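Local coordinates for protein relik capsid n-terminal domain (Oryctolagus cuniculus, PDB 2XGU) that probably forms the outer, N-terminal part of the capsid shell of an endogenous lentivirus, as the matching domain does in other retroviral capsids, at residues F47-I52 / T122-W127; L23-E28 / P34-Y39. One frame throughout, in Å; residues are numbered along the deposited sequence. Where two conformers were deposited one is given.

In the fold
The two contacts lie in series along a mostly helical chain, with contact 2 closing before contact 1 opens. Their centres are about 18 Å apart, and they share no helix. Contact 1 is near the centre of the domain. It joins the start of helix 49-57 to helix 118-134, far along the chain, and three of its four touching residues are buried. Contact 2 is farther out and only partly buried. It pairs helices 16-29 and 34-43, which follow each other closely. Between its segments contact 1 is largely apolar, and its polar ends bond to other parts of the fold. Contact 2 adds a direct side-chain hydrogen bond. Both contacts touch the second subunit.

Contact 1 of 2, residues F47-I52 / T122-W127; sequences FTSVDI and TLYRTW
Y124 of helix 118-134 lies against S49 and I52 at the start of helix 49-57. S49 CB is 3.5 Å from Y124 CD2, and in the conformer given S49 OG approaches the same atom obliquely to the ring. One turn on, the branch methyl I52 CG2 is 3.7 Å from Y124 CE2. The I52 and R125 side chains cross at about a right angle, and I52 CD1 is 3.8 Å from R125 CB. Y124 CG is anti to the backbone N (chi1 -175°), which carries the ring toward helix 49-57. Its far end is fixed by a hydrogen bond between Y124 OH and N53 OD1. S49 OG, in that conformer, is hydrogen-bonded to I102 O, which satisfies it. The helix start is set by a capping box: D51 N donates to T48 OG1 at 3.1 Å, and T48 N donates to D51 OD2 at 2.9 Å. R125 NE is hydrogen-bonded to S44 OG, and R125 NH2 to G41 O of the same chain and to Q136 OE1 of the second subunit. Apart from S49 OG, the side chains touch through carbon, while hydrogen bonds to other parts of the fold and to the second subunit hold the polar ends of S49, Y124 and R125.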
loop_
_atom_site.group_PDB
_atom_site.type_symbol
_atom_site.label_atom_id
_atom_site.label_comp_id
_atom_site.label_asym_id
_atom_site.label_seq_id
_atom_site.Cartn_x
_atom_site.Cartn_y
_atom_site.Cartn_z
ATOM N N PHE A 47 -1.134 16.600 0.279
ATOM C CA PHE A 47 0.063 16.925 1.069
ATOM C C PHE A 47 1.308 16.886 0.194
ATOM O O PHE A 47 1.429 16.031 -0.689
ATOM C CB PHE A 47 0.262 15.913 2.203
ATOM C CG PHE A 47 -0.451 16.257 3.483
ATOM C CD1 PHE A 47 -1.603 17.024 3.487
ATOM C CD2 PHE A 47 0.052 15.794 4.696
ATOM C CE1 PHE A 47 -2.249 17.330 4.693
ATOM C CE2 PHE A 47 -0.585 16.101 5.892
ATOM C CZ PHE A 47 -1.730 16.866 5.881
ATOM N N THR A 48 2.274 17.758 0.472
ATOM C CA THR A 48 3.596 17.593 -0.132
ATOM C C THR A 48 4.394 16.556 0.667
ATOM O O THR A 48 3.973 16.109 1.740
ATOM C CB THR A 48 4.392 18.907 -0.113
ATOM O OG1 THR A 48 4.795 19.193 1.239
ATOM C CG2 THR A 48 3.554 20.056 -0.648
ATOM N N SER A 49 5.547 16.150 0.146
ATOM C CA SER A 49 6.388 15.213 0.868
ATOM C C SER A 49 6.873 15.819 2.191
ATOM O O SER A 49 7.007 15.116 3.200
ATOM C CB SER A 49 7.545 14.742 -0.022
ATOM O OG SER A 49 7.017 14.157 -1.206
ATOM N N VAL A 50 7.121 17.124 2.194
ATOM C CA VAL A 50 7.509 17.812 3.430
ATOM C C VAL A 50 6.382 17.772 4.482
ATOM O O VAL A 50 6.638 17.531 5.668
ATOM C CB VAL A 50 7.947 19.265 3.153
ATOM C CG1 VAL A 50 8.152 20.025 4.461
ATOM C CG2 VAL A 50 9.247 19.273 2.323
ATOM N N ASP A 51 5.145 18.005 4.054
ATOM C CA ASP A 51 3.985 17.884 4.926
ATOM C C ASP A 51 3.885 16.471 5.527
ATOM O O ASP A 51 3.582 16.307 6.707
ATOM C CB ASP A 51 2.692 18.134 4.142
ATOM C CG ASP A 51 2.565 19.552 3.613
ATOM O OD1 ASP A 51 3.126 20.492 4.198
ATOM O OD2 ASP A 51 1.852 19.742 2.592
ATOM N N ILE A 52 4.078 15.448 4.692
ATOM C CA ILE A 52 3.964 14.074 5.148
ATOM C C ILE A 52 5.023 13.776 6.205
ATOM O O ILE A 52 4.740 13.161 7.223
ATOM C CB ILE A 52 4.083 13.112 3.960
ATOM C CG1 ILE A 52 2.808 13.192 3.111
ATOM C CG2 ILE A 52 4.329 11.669 4.456
ATOM C CD1 ILE A 52 2.933 12.538 1.747
ATOM N N THR A 122 2.519 12.802 -4.839
ATOM C CA THR A 122 1.464 11.802 -4.963
ATOM C C THR A 122 2.053 10.399 -4.797
ATOM O O THR A 122 1.486 9.530 -4.136
ATOM C CB THR A 122 0.792 11.881 -6.341
ATOM O OG1 THR A 122 0.413 13.237 -6.619
ATOM C CG2 THR A 122 -0.444 11.003 -6.373
ATOM N N LEU A 123 3.205 10.188 -5.418
ATOM C CA LEU A 123 3.895 8.903 -5.339
ATOM C C LEU A 123 4.402 8.633 -3.921
ATOM O O LEU A 123 4.316 7.499 -3.422
ATOM C CB LEU A 123 5.049 8.866 -6.342
ATOM C CG LEU A 123 5.846 7.566 -6.352
ATOM C CD1 LEU A 123 4.966 6.383 -6.728
ATOM C CD2 LEU A 123 7.038 7.670 -7.310
ATOM N N TYR A 124 4.915 9.663 -3.259
ATOM C CA TYR A 124 5.410 9.471 -1.897
ATOM C C TYR A 124 4.270 9.110 -0.943
ATOM O O TYR A 124 4.426 8.240 -0.077
ATOM C CB TYR A 124 6.141 10.716 -1.384
ATOM C CG TYR A 124 6.779 10.552 -0.019
ATOM C CD1 TYR A 124 7.516 9.417 0.293
ATOM C CD2 TYR A 124 6.646 11.537 0.949
ATOM C CE1 TYR A 124 8.123 9.260 1.526
ATOM C CE2 TYR A 124 7.254 11.398 2.192
ATOM C CZ TYR A 124 7.980 10.254 2.477
ATOM O OH TYR A 124 8.593 10.102 3.704
ATOM N N ARG A 125 3.141 9.799 -1.081
ATOM C CA ARG A 125 1.962 9.471 -0.290
ATOM C C ARG A 125 1.572 8.010 -0.503
ATOM O O ARG A 125 1.254 7.307 0.459
ATOM C CB ARG A 125 0.799 10.404 -0.632
ATOM C CG ARG A 125 -0.522 10.016 0.025
ATOM C CD ARG A 125 -1.623 11.012 -0.340
ATOM N NE ARG A 125 -2.913 10.584 0.203
ATOM C CZ ARG A 125 -3.717 9.704 -0.383
ATOM N NH1 ARG A 125 -3.390 9.169 -1.557
ATOM N NH2 ARG A 125 -4.859 9.352 0.207
ATOM N N THR A 126 1.608 7.559 -1.755
ATOM C CA THR A 126 1.368 6.159 -2.069
ATOM C C THR A 126 2.335 5.224 -1.342
ATOM O O THR A 126 1.910 4.249 -0.726
ATOM C CB THR A 126 1.425 5.939 -3.589
ATOM O OG1 THR A 126 0.287 6.571 -4.182
ATOM C CG2 THR A 126 1.430 4.454 -3.928
ATOM N N TRP A 127 3.633 5.530 -1.372
ATOM C CA TRP A 127 4.619 4.723 -0.647
ATOM C C TRP A 127 4.322 4.655 0.856
ATOM O O TRP A 127 4.385 3.582 1.459
ATOM C CB TRP A 127 6.034 5.302 -0.820
ATOM C CG TRP A 127 6.625 5.120 -2.191
ATOM C CD1 TRP A 127 6.060 4.495 -3.255
ATOM C CD2 TRP A 127 7.911 5.587 -2.635
ATOM N NE1 TRP A 127 6.914 4.532 -4.343
ATOM C CE2 TRP A 127 8.052 5.204 -3.985
ATOM C CE3 TRP A 127 8.948 6.293 -2.021
ATOM C CZ2 TRP A 127 9.193 5.503 -4.726
ATOM C CZ3 TRP A 127 10.084 6.590 -2.758
ATOM C CH2 TRP A 127 10.199 6.185 -4.093
#

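Contact 2 of 2, residues L23-E28 / P34-Y39; sequences LKQVQE and PATITY
T36 OG1 is gripped from two places. Q25 NE2 donates to T36 OG1 across the contact at 3.1 Å, with an N-H...O angle of 155°. T36 OG1 is also hydrogen-bonded to G30 O, in the short connection between the two helices. The hydroxyl thus ties helix 34-43 both to the facing helix and to the turn before it. The threonine oxygen is tilted a little out of the Q25 amide plane.

The Q25 chain is bent at chi2. Its amide stays on the same side of the Y39 ring as CG, offset past the CD1 rim, while NE2 reaches T36 OG1. Q25 CG sits over one face of that ring, 4.0 Å from the centroid, in a CH-pi contact. The amide and ring planes are only 13° apart, so the flat end of Q25 lies nearly parallel to the ring. Q25 OE1 is 3.9 Å from Y39 CD1. Beside the polar bond, V26 CG2 meets T36 CG2 at 4.1 Å. These two side chains cross at about a right angle and form a small apolar patch.

The segments form an antiparallel helical hairpin. Their axes approach to 9.8 Å, with 164° between their directions. T36 also touches W22 and H29, and Y39 touches A21 and W22, all on helix 16-29. V26 packs on T59 and F62, beyond helix 49-57. On another side of helix 34-43, I37 reaches L132 and Q133 of helix 118-134, while T38 meets T38 of the second subunit.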
loop_
_atom_site.group_PDB
_atom_site.type_symbol
_atom_site.label_atom_id
_atom_site.label_comp_id
_atom_site.label_asym_id
_atom_site.label_seq_id
_atom_site.Cartn_x
_atom_site.Cartn_y
_atom_site.Cartn_z
ATOM N N LEU A 23 -2.293 13.620 16.150
ATOM C CA LEU A 23 -1.639 13.072 17.335
ATOM C C LEU A 23 -2.622 12.381 18.284
ATOM O O LEU A 23 -2.308 11.319 18.830
ATOM C CB LEU A 23 -0.825 14.147 18.064
ATOM C CG LEU A 23 0.361 14.657 17.247
ATOM C CD1 LEU A 23 1.105 15.755 18.003
ATOM C CD2 LEU A 23 1.311 13.524 16.875
ATOM N N LYS A 24 -3.809 12.962 18.475
ATOM C CA LYS A 24 -4.825 12.332 19.315
ATOM C C LYS A 24 -5.279 11.001 18.713
ATOM O O LYS A 24 -5.480 10.029 19.429
ATOM C CB LYS A 24 -6.023 13.259 19.519
ATOM C CG LYS A 24 -5.762 14.408 20.487
ATOM N N GLN A 25 -5.421 10.961 17.389
ATOM C CA GLN A 25 -5.830 9.738 16.699
ATOM C C GLN A 25 -4.814 8.637 16.965
ATOM O O GLN A 25 -5.181 7.523 17.323
ATOM C CB GLN A 25 -5.989 9.988 15.189
ATOM C CG GLN A 25 -6.267 8.752 14.342
ATOM C CD GLN A 25 -7.579 8.078 14.677
ATOM O OE1 GLN A 25 -8.528 8.726 15.124
ATOM N NE2 GLN A 25 -7.638 6.764 14.474
ATOM N N VAL A 26 -3.530 8.954 16.798
ATOM C CA VAL A 26 -2.473 7.983 17.047
ATOM C C VAL A 26 -2.445 7.555 18.513
ATOM O O VAL A 26 -2.387 6.364 18.810
ATOM C CB VAL A 26 -1.092 8.513 16.610
ATOM C CG1 VAL A 26 0.018 7.536 16.975
ATOM C CG2 VAL A 26 -1.081 8.770 15.104
ATOM N N GLN A 27 -2.509 8.515 19.431
ATOM C CA GLN A 27 -2.419 8.171 20.844
ATOM C C GLN A 27 -3.578 7.275 21.259
ATOM O O GLN A 27 -3.402 6.323 22.021
ATOM C CB GLN A 27 -2.386 9.428 21.715
ATOM C CG GLN A 27 -2.205 9.126 23.188
ATOM C CD GLN A 27 -2.072 10.380 24.027
ATOM O OE1 GLN A 27 -1.783 10.311 25.223
ATOM N NE2 GLN A 27 -2.279 11.536 23.403
ATOM N N GLU A 28 -4.763 7.575 20.741
ATOM C CA GLU A 28 -5.981 6.892 21.162
ATOM C C GLU A 28 -6.104 5.494 20.574
ATOM O O GLU A 28 -6.620 4.587 21.226
ATOM C CB GLU A 28 -7.217 7.737 20.813
ATOM C CG GLU A 28 -8.547 7.151 21.273
ATOM C CD GLU A 28 -8.765 7.265 22.775
ATOM O OE1 GLU A 28 -8.027 8.023 23.437
ATOM O OE2 GLU A 28 -9.687 6.597 23.292
ATOM N N PRO A 34 -5.958 -0.093 11.939
ATOM C CA PRO A 34 -6.622 0.154 10.648
ATOM C C PRO A 34 -7.318 1.522 10.555
ATOM O O PRO A 34 -7.200 2.195 9.535
ATOM C CB PRO A 34 -7.650 -0.975 10.562
ATOM C CG PRO A 34 -7.084 -2.053 11.379
ATOM C CD PRO A 34 -6.339 -1.397 12.509
ATOM N N ALA A 35 -8.035 1.934 11.602
ATOM C CA ALA A 35 -8.706 3.220 11.550
ATOM C C ALA A 35 -7.724 4.387 11.403
ATOM O O ALA A 35 -8.045 5.406 10.791
ATOM C CB ALA A 35 -9.559 3.423 12.794
ATOM N N THR A 36 -6.549 4.254 12.011
ATOM C CA THR A 36 -5.531 5.305 11.918
ATOM C C THR A 36 -4.949 5.412 10.504
ATOM O O THR A 36 -4.671 6.520 10.005
ATOM C CB THR A 36 -4.422 5.090 12.944
ATOM O OG1 THR A 36 -5.016 5.080 14.243
ATOM C CG2 THR A 36 -3.383 6.215 12.877
ATOM N N ILE A 37 -4.758 4.265 9.861
ATOM C CA ILE A 37 -4.274 4.235 8.483
ATOM C C ILE A 37 -5.290 4.873 7.522
ATOM O O ILE A 37 -4.940 5.701 6.695
ATOM C CB ILE A 37 -3.904 2.813 8.049
ATOM C CG1 ILE A 37 -2.844 2.222 8.995
ATOM C CG2 ILE A 37 -3.432 2.823 6.597
ATOM C CD1 ILE A 37 -2.569 0.713 8.780
ATOM N N THR A 38 -6.565 4.538 7.671
ATOM C CA THR A 38 -7.590 5.217 6.896
ATOM C C THR A 38 -7.580 6.736 7.149
ATOM O O THR A 38 -7.664 7.542 6.227
ATOM C CB THR A 38 -8.953 4.658 7.257
ATOM O OG1 THR A 38 -8.994 3.274 6.885
ATOM C CG2 THR A 38 -10.061 5.409 6.542
ATOM N N TYR A 39 -7.464 7.113 8.417
ATOM C CA TYR A 39 -7.407 8.529 8.794
ATOM C C TYR A 39 -6.243 9.238 8.102
ATOM O O TYR A 39 -6.420 10.320 7.523
ATOM C CB TYR A 39 -7.282 8.638 10.323
ATOM C CG TYR A 39 -7.372 10.033 10.929
ATOM C CD1 TYR A 39 -8.510 10.424 11.634
ATOM C CD2 TYR A 39 -6.317 10.931 10.845
ATOM C CE1 TYR A 39 -8.606 11.675 12.218
ATOM C CE2 TYR A 39 -6.412 12.205 11.438
ATOM C CZ TYR A 39 -7.555 12.555 12.114
ATOM O OH TYR A 39 -7.658 13.795 12.709
#